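Local coordinates for protein glucoamylase (Thermoanaerobacterium thermosaccharolyticum, PDB 1LF6) that hydrolyses terminal alpha-1,4-linked glucose units one after another from the non-reducing ends of starch-like chains, releasing beta-D-glucose, at residues V358-V372 and L404-L417. Residues are numbered along the deposited sequence; the frame is centred on the assembly and turned at random.
Sequences VDSANRSLDYLAKVV and LSYRLKRYDLYDSL
Backbones come closest where Ala369 and Leu417 bring their CA atoms within 5.4 Å; farther along segment 358-372, part of helix 358-375, Leu365 faces Ser405 and Asn362 faces Leu408. In the (alpha/alpha) barrel of this family 15 glycosidase, that helix packs against the end of helix 395-407, the turn after it and the start of helix 414-428. A Schellman motif with positive phi at Lys409 ends the first, and Leu413 occupies the N-cap position of the second. Leu365, its CG anti to the backbone N (chi1 -178°), reaches in among Leu404, Ser405, Leu408 and Leu413: Leu365 CD2 meets Leu413 CD1 tip to tip at 3.5 Å, while CD1 lies against Leu404 CD2 and Ser405 OG, a hydroxyl bonded to Pro401 O. Leu408 slides alongside Asn362, its CD1 also near Ala361. Arg410, bent at chi2 and chi3, spreads its guanidinium beside the helix. Arg410 NH1 bonds Asn362 OD1 at 2.8 Å, reaching it from above the amide plane. Arg410 NH2 takes the syn lone pair of Asp366 OD2 at 3.0 Å, carboxylate and guanidinium planes 58° apart. From the turn itself, Asp412 is gripped side-on, OD2 by Arg410 NE at 2.8 Å and OD1 by NH2. A leucine in place of Arg410 would probably leave Asp366 OD2 and Asp412 OD1, 5.5 Å apart, without their shared counter-charge. One water bridges the segments, accepting from Asn362 ND2 and donating to Leu408 O at 2.7 Å.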
loop_
_atom_site.group_PDB
_atom_site.type_symbol
_atom_site.label_atom_id
_atom_site.label_comp_id
_atom_site.label_asym_id
_atom_site.label_seq_id
_atom_site.Cartn_x
_atom_site.Cartn_y
_atom_site.Cartn_z
ATOM N N VAL A 358 -8.918 -2.673 -18.617
ATOM C CA VAL A 358 -7.761 -2.618 -19.498
ATOM C C VAL A 358 -7.125 -1.231 -19.543
ATOM O O VAL A 358 -5.904 -1.114 -19.631
ATOM C CB VAL A 358 -8.158 -3.065 -20.925
ATOM C CG1 VAL A 358 -6.948 -3.050 -21.846
ATOM C CG2 VAL A 358 -8.752 -4.457 -20.863
ATOM N N ASP A 359 -7.949 -0.188 -19.470
ATOM C CA ASP A 359 -7.456 1.193 -19.501
ATOM C C ASP A 359 -6.420 1.464 -18.416
ATOM O O ASP A 359 -5.389 2.092 -18.667
ATOM C CB ASP A 359 -8.616 2.179 -19.325
ATOM C CG ASP A 359 -9.533 2.236 -20.541
ATOM O OD1 ASP A 359 -10.630 2.813 -20.420
ATOM O OD2 ASP A 359 -9.152 1.718 -21.611
ATOM N N SER A 360 -6.707 1.005 -17.203
ATOM C CA SER A 360 -5.790 1.210 -16.091
ATOM C C SER A 360 -4.458 0.502 -16.323
ATOM O O SER A 360 -3.403 1.044 -16.003
ATOM C CB SER A 360 -6.415 0.726 -14.788
ATOM O OG SER A 360 -7.502 1.559 -14.415
ATOM N N ALA A 361 -4.505 -0.706 -16.879
ATOM C CA ALA A 361 -3.286 -1.454 -17.156
ATOM C C ALA A 361 -2.456 -0.722 -18.214
ATOM O O ALA A 361 -1.234 -0.612 -18.089
ATOM C CB ALA A 361 -3.628 -2.852 -17.633
ATOM N N ASN A 362 -3.121 -0.215 -19.252
ATOM C CA ASN A 362 -2.424 0.510 -20.313
ATOM C C ASN A 362 -1.789 1.798 -19.818
ATOM O O ASN A 362 -0.702 2.171 -20.259
ATOM C CB ASN A 362 -3.374 0.829 -21.471
ATOM C CG ASN A 362 -3.372 -0.251 -22.527
ATOM O OD1 ASN A 362 -2.322 -0.591 -23.075
ATOM N ND2 ASN A 362 -4.545 -0.799 -22.822
ATOM N N ARG A 363 -2.469 2.483 -18.907
ATOM C CA ARG A 363 -1.927 3.714 -18.365
ATOM C C ARG A 363 -0.662 3.386 -17.575
ATOM O O ARG A 363 0.317 4.131 -17.618
ATOM C CB ARG A 363 -2.956 4.381 -17.459
ATOM C CG ARG A 363 -2.980 5.893 -17.574
ATOM C CD ARG A 363 -4.139 6.462 -16.774
ATOM N NE ARG A 363 -5.380 5.771 -17.097
ATOM C CZ ARG A 363 -6.092 5.059 -16.229
ATOM N NH1 ARG A 363 -5.693 4.941 -14.971
ATOM N NH2 ARG A 363 -7.207 4.459 -16.626
ATOM N N SER A 364 -0.677 2.266 -16.855
ATOM C CA SER A 364 0.498 1.889 -16.080
ATOM C C SER A 364 1.631 1.519 -17.037
ATOM O O SER A 364 2.797 1.810 -16.766
ATOM C CB SER A 364 0.180 0.725 -15.131
ATOM O OG SER A 364 0.151 -0.519 -15.805
ATOM N N LEU A 365 1.295 0.892 -18.163
ATOM C CA LEU A 365 2.318 0.526 -19.140
ATOM C C LEU A 365 2.908 1.788 -19.754
ATOM O O LEU A 365 4.128 1.900 -19.917
ATOM C CB LEU A 365 1.739 -0.362 -20.245
ATOM C CG LEU A 365 2.731 -0.857 -21.305
ATOM C CD1 LEU A 365 3.854 -1.639 -20.640
ATOM C CD2 LEU A 365 2.008 -1.734 -22.327
ATOM N N ASP A 366 2.044 2.740 -20.093
ATOM C CA ASP A 366 2.502 3.995 -20.676
ATOM C C ASP A 366 3.367 4.785 -19.697
ATOM O O ASP A 366 4.231 5.559 -20.107
ATOM C CB ASP A 366 1.303 4.826 -21.130
ATOM C CG ASP A 366 0.743 4.343 -22.451
ATOM O OD1 ASP A 366 -0.495 4.309 -22.599
ATOM O OD2 ASP A 366 1.551 4.002 -23.342
ATOM N N TYR A 367 3.133 4.588 -18.402
ATOM C CA TYR A 367 3.936 5.259 -17.386
ATOM C C TYR A 367 5.354 4.698 -17.502
ATOM O O TYR A 367 6.334 5.443 -17.523
ATOM C CB TYR A 367 3.386 4.963 -15.988
ATOM C CG TYR A 367 4.277 5.466 -14.871
ATOM C CD1 TYR A 367 4.267 6.808 -14.498
ATOM C CD2 TYR A 367 5.161 4.606 -14.217
ATOM C CE1 TYR A 367 5.119 7.287 -13.500
ATOM C CE2 TYR A 367 6.020 5.076 -13.218
ATOM C CZ TYR A 367 5.993 6.417 -12.867
ATOM O OH TYR A 367 6.846 6.894 -11.897
ATOM N N LEU A 368 5.452 3.373 -17.588
ATOM C CA LEU A 368 6.739 2.687 -17.701
ATOM C C LEU A 368 7.470 3.067 -18.990
ATOM O O LEU A 368 8.700 3.162 -19.019
ATOM C CB LEU A 368 6.528 1.170 -17.656
ATOM C CG LEU A 368 6.025 0.579 -16.334
ATOM C CD1 LEU A 368 5.703 -0.886 -16.531
ATOM C CD2 LEU A 368 7.079 0.749 -15.251
ATOM N N ALA A 369 6.707 3.266 -20.061
ATOM C CA ALA A 369 7.282 3.649 -21.344
ATOM C C ALA A 369 7.964 5.002 -21.183
ATOM O O ALA A 369 9.017 5.255 -21.769
ATOM C CB ALA A 369 6.186 3.734 -22.409
ATOM N N LYS A 370 7.356 5.862 -20.372
ATOM C CA LYS A 370 7.886 7.195 -20.109
ATOM C C LYS A 370 9.189 7.057 -19.316
ATOM O O LYS A 370 10.155 7.794 -19.541
ATOM C CB LYS A 370 6.853 8.001 -19.311
ATOM C CG LYS A 370 6.911 9.517 -19.489
ATOM C CD LYS A 370 8.245 10.106 -19.055
ATOM C CE LYS A 370 8.228 11.633 -19.091
ATOM N NZ LYS A 370 7.270 12.197 -18.100
ATOM N N VAL A 371 9.220 6.102 -18.390
ATOM C CA VAL A 371 10.415 5.884 -17.587
ATOM C C VAL A 371 11.576 5.432 -18.474
ATOM O O VAL A 371 12.697 5.930 -18.348
ATOM C CB VAL A 371 10.166 4.826 -16.474
ATOM C CG1 VAL A 371 11.476 4.447 -15.811
ATOM C CG2 VAL A 371 9.214 5.388 -15.422
ATOM N N VAL A 372 11.305 4.498 -19.379
ATOM C CA VAL A 372 12.340 3.993 -20.270
ATOM C C VAL A 372 12.824 5.091 -21.212
ATOM O O VAL A 372 14.006 5.156 -21.549
ATOM C CB VAL A 372 11.836 2.790 -21.100
ATOM C CG1 VAL A 372 12.926 2.322 -22.057
ATOM C CG2 VAL A 372 11.435 1.654 -20.171
ATOM N N LEU A 404 4.132 -7.282 -20.195
ATOM C CA LEU A 404 2.865 -6.560 -20.138
ATOM C C LEU A 404 2.529 -5.982 -21.523
ATOM O O LEU A 404 1.380 -5.993 -21.941
ATOM C CB LEU A 404 2.946 -5.427 -19.106
ATOM C CG LEU A 404 1.674 -4.609 -18.851
ATOM C CD1 LEU A 404 0.545 -5.513 -18.419
ATOM C CD2 LEU A 404 1.954 -3.557 -17.773
ATOM N N SER A 405 3.539 -5.473 -22.224
ATOM C CA SER A 405 3.330 -4.920 -23.552
ATOM C C SER A 405 2.742 -6.000 -24.453
ATOM O O SER A 405 1.874 -5.737 -25.288
ATOM C CB SER A 405 4.652 -4.420 -24.138
ATOM O OG SER A 405 5.095 -3.259 -23.463
ATOM N N TYR A 406 3.217 -7.225 -24.270
ATOM C CA TYR A 406 2.741 -8.347 -25.057
ATOM C C TYR A 406 1.283 -8.692 -24.751
ATOM O O TYR A 406 0.478 -8.870 -25.660
ATOM C CB TYR A 406 3.621 -9.575 -24.815
ATOM C CG TYR A 406 2.972 -10.860 -25.260
ATOM C CD1 TYR A 406 2.355 -11.706 -24.338
ATOM C CD2 TYR A 406 2.910 -11.199 -26.612
ATOM C CE1 TYR A 406 1.689 -12.848 -24.748
ATOM C CE2 TYR A 406 2.244 -12.339 -27.034
ATOM C CZ TYR A 406 1.633 -13.155 -26.097
ATOM O OH TYR A 406 0.937 -14.257 -26.518
ATOM N N ARG A 407 0.946 -8.797 -23.470
ATOM C CA ARG A 407 -0.416 -9.137 -23.088
ATOM C C ARG A 407 -1.423 -8.055 -23.467
ATOM O O ARG A 407 -2.580 -8.354 -23.757
ATOM C CB ARG A 407 -0.485 -9.428 -21.588
ATOM C CG ARG A 407 0.267 -10.689 -21.186
ATOM C CD ARG A 407 -0.235 -11.198 -19.853
ATOM N NE ARG A 407 -1.639 -11.582 -19.935
ATOM C CZ ARG A 407 -2.528 -11.358 -18.975
ATOM N NH1 ARG A 407 -2.160 -10.749 -17.856
ATOM N NH2 ARG A 407 -3.786 -11.740 -19.136
ATOM N N LEU A 408 -0.988 -6.801 -23.464
ATOM C CA LEU A 408 -1.868 -5.701 -23.836
ATOM C C LEU A 408 -1.810 -5.478 -25.349
ATOM O O LEU A 408 -2.462 -4.582 -25.879
ATOM C CB LEU A 408 -1.461 -4.422 -23.094
ATOM C CG LEU A 408 -1.871 -4.396 -21.613
ATOM C CD1 LEU A 408 -1.251 -3.209 -20.909
ATOM C CD2 LEU A 408 -3.378 -4.342 -21.518
ATOM N N LYS A 409 -1.032 -6.315 -26.034
ATOM C CA LYS A 409 -0.870 -6.227 -27.480
ATOM C C LYS A 409 -0.481 -4.826 -27.919
ATOM O O LYS A 409 -0.924 -4.336 -28.961
ATOM C CB LYS A 409 -2.155 -6.667 -28.188
ATOM C CG LYS A 409 -2.476 -8.136 -27.972
ATOM C CD LYS A 409 -3.695 -8.569 -28.759
ATOM C CE LYS A 409 -3.962 -10.059 -28.569
ATOM N NZ LYS A 409 -5.111 -10.529 -29.397
ATOM N N ARG A 410 0.359 -4.184 -27.115
ATOM C CA ARG A 410 0.829 -2.837 -27.406
ATOM C C ARG A 410 2.118 -2.899 -28.209
ATOM O O ARG A 410 3.193 -2.538 -27.721
ATOM C CB ARG A 410 1.057 -2.074 -26.095
ATOM C CG ARG A 410 -0.228 -1.769 -25.340
ATOM C CD ARG A 410 -1.059 -0.765 -26.116
ATOM N NE ARG A 410 -0.302 0.460 -26.356
ATOM C CZ ARG A 410 -0.129 1.424 -25.460
ATOM N NH1 ARG A 410 -0.653 1.335 -24.261
ATOM N NH2 ARG A 410 0.585 2.485 -25.750
ATOM N N TYR A 411 1.999 -3.351 -29.451
ATOM C CA TYR A 411 3.151 -3.479 -30.342
ATOM C C TYR A 411 3.680 -2.125 -30.783
ATOM O O TYR A 411 4.739 -2.026 -31.409
ATOM C CB TYR A 411 2.764 -4.310 -31.570
ATOM C CG TYR A 411 2.031 -5.581 -31.224
ATOM C CD1 TYR A 411 2.468 -6.398 -30.179
ATOM C CD2 TYR A 411 0.904 -5.978 -31.944
ATOM C CE1 TYR A 411 1.801 -7.577 -29.860
ATOM C CE2 TYR A 411 0.231 -7.158 -31.632
ATOM C CZ TYR A 411 0.684 -7.950 -30.592
ATOM O OH TYR A 411 0.033 -9.120 -30.287
ATOM N N ASP A 412 2.935 -1.081 -30.449
ATOM C CA ASP A 412 3.318 0.282 -30.797
ATOM C C ASP A 412 4.444 0.774 -29.888
ATOM O O ASP A 412 5.073 1.788 -30.167
ATOM C CB ASP A 412 2.103 1.194 -30.656
ATOM C CG ASP A 412 1.524 1.169 -29.256
ATOM O OD1 ASP A 412 1.675 2.171 -28.523
ATOM O OD2 ASP A 412 0.927 0.140 -28.880
ATOM N N LEU A 413 4.700 0.048 -28.803
ATOM C CA LEU A 413 5.746 0.442 -27.859
ATOM C C LEU A 413 7.079 -0.266 -28.101
ATOM O O LEU A 413 8.002 -0.172 -27.286
ATOM C CB LEU A 413 5.279 0.176 -26.423
ATOM C CG LEU A 413 4.036 0.928 -25.942
ATOM C CD1 LEU A 413 3.689 0.481 -24.529
ATOM C CD2 LEU A 413 4.287 2.436 -25.993
ATOM N N TYR A 414 7.186 -0.959 -29.230
ATOM C CA TYR A 414 8.404 -1.691 -29.555
ATOM C C TYR A 414 9.673 -0.837 -29.548
ATOM O O TYR A 414 10.661 -1.199 -28.907
ATOM C CB TYR A 414 8.267 -2.379 -30.919
ATOM C CG TYR A 414 9.500 -3.156 -31.316
ATOM C CD1 TYR A 414 9.882 -4.299 -30.615
ATOM C CD2 TYR A 414 10.310 -2.726 -32.369
ATOM C CE1 TYR A 414 11.036 -4.992 -30.948
ATOM C CE2 TYR A 414 11.468 -3.414 -32.712
ATOM C CZ TYR A 414 11.826 -4.546 -31.996
ATOM O OH TYR A 414 12.975 -5.226 -32.319
ATOM N N ASP A 415 9.648 0.287 -30.258
ATOM C CA ASP A 415 10.810 1.173 -30.337
ATOM C C ASP A 415 11.153 1.892 -29.041
ATOM O O ASP A 415 12.323 2.005 -28.681
ATOM C CB ASP A 415 10.615 2.239 -31.428
ATOM C CG ASP A 415 10.636 1.660 -32.828
ATOM O OD1 ASP A 415 11.624 0.980 -33.183
ATOM O OD2 ASP A 415 9.665 1.896 -33.582
ATOM N N SER A 416 10.139 2.385 -28.339
ATOM C CA SER A 416 10.376 3.136 -27.111
ATOM C C SER A 416 10.464 2.320 -25.821
ATOM O O SER A 416 11.033 2.792 -24.834
ATOM C CB SER A 416 9.294 4.207 -26.946
ATOM O OG SER A 416 8.018 3.617 -26.753
ATOM N N LEU A 417 9.924 1.104 -25.826
ATOM C CA LEU A 417 9.925 0.285 -24.616
ATOM C C LEU A 417 10.568 -1.097 -24.743
ATOM O O LEU A 417 11.542 -1.409 -24.053
ATOM C CB LEU A 417 8.482 0.125 -24.123
ATOM C CG LEU A 417 8.154 -0.536 -22.776
ATOM C CD1 LEU A 417 8.530 -2.019 -22.781
ATOM C CD2 LEU A 417 8.885 0.204 -21.676
HETATM O O HOH W 1 -4.385 -2.916 -25.062
#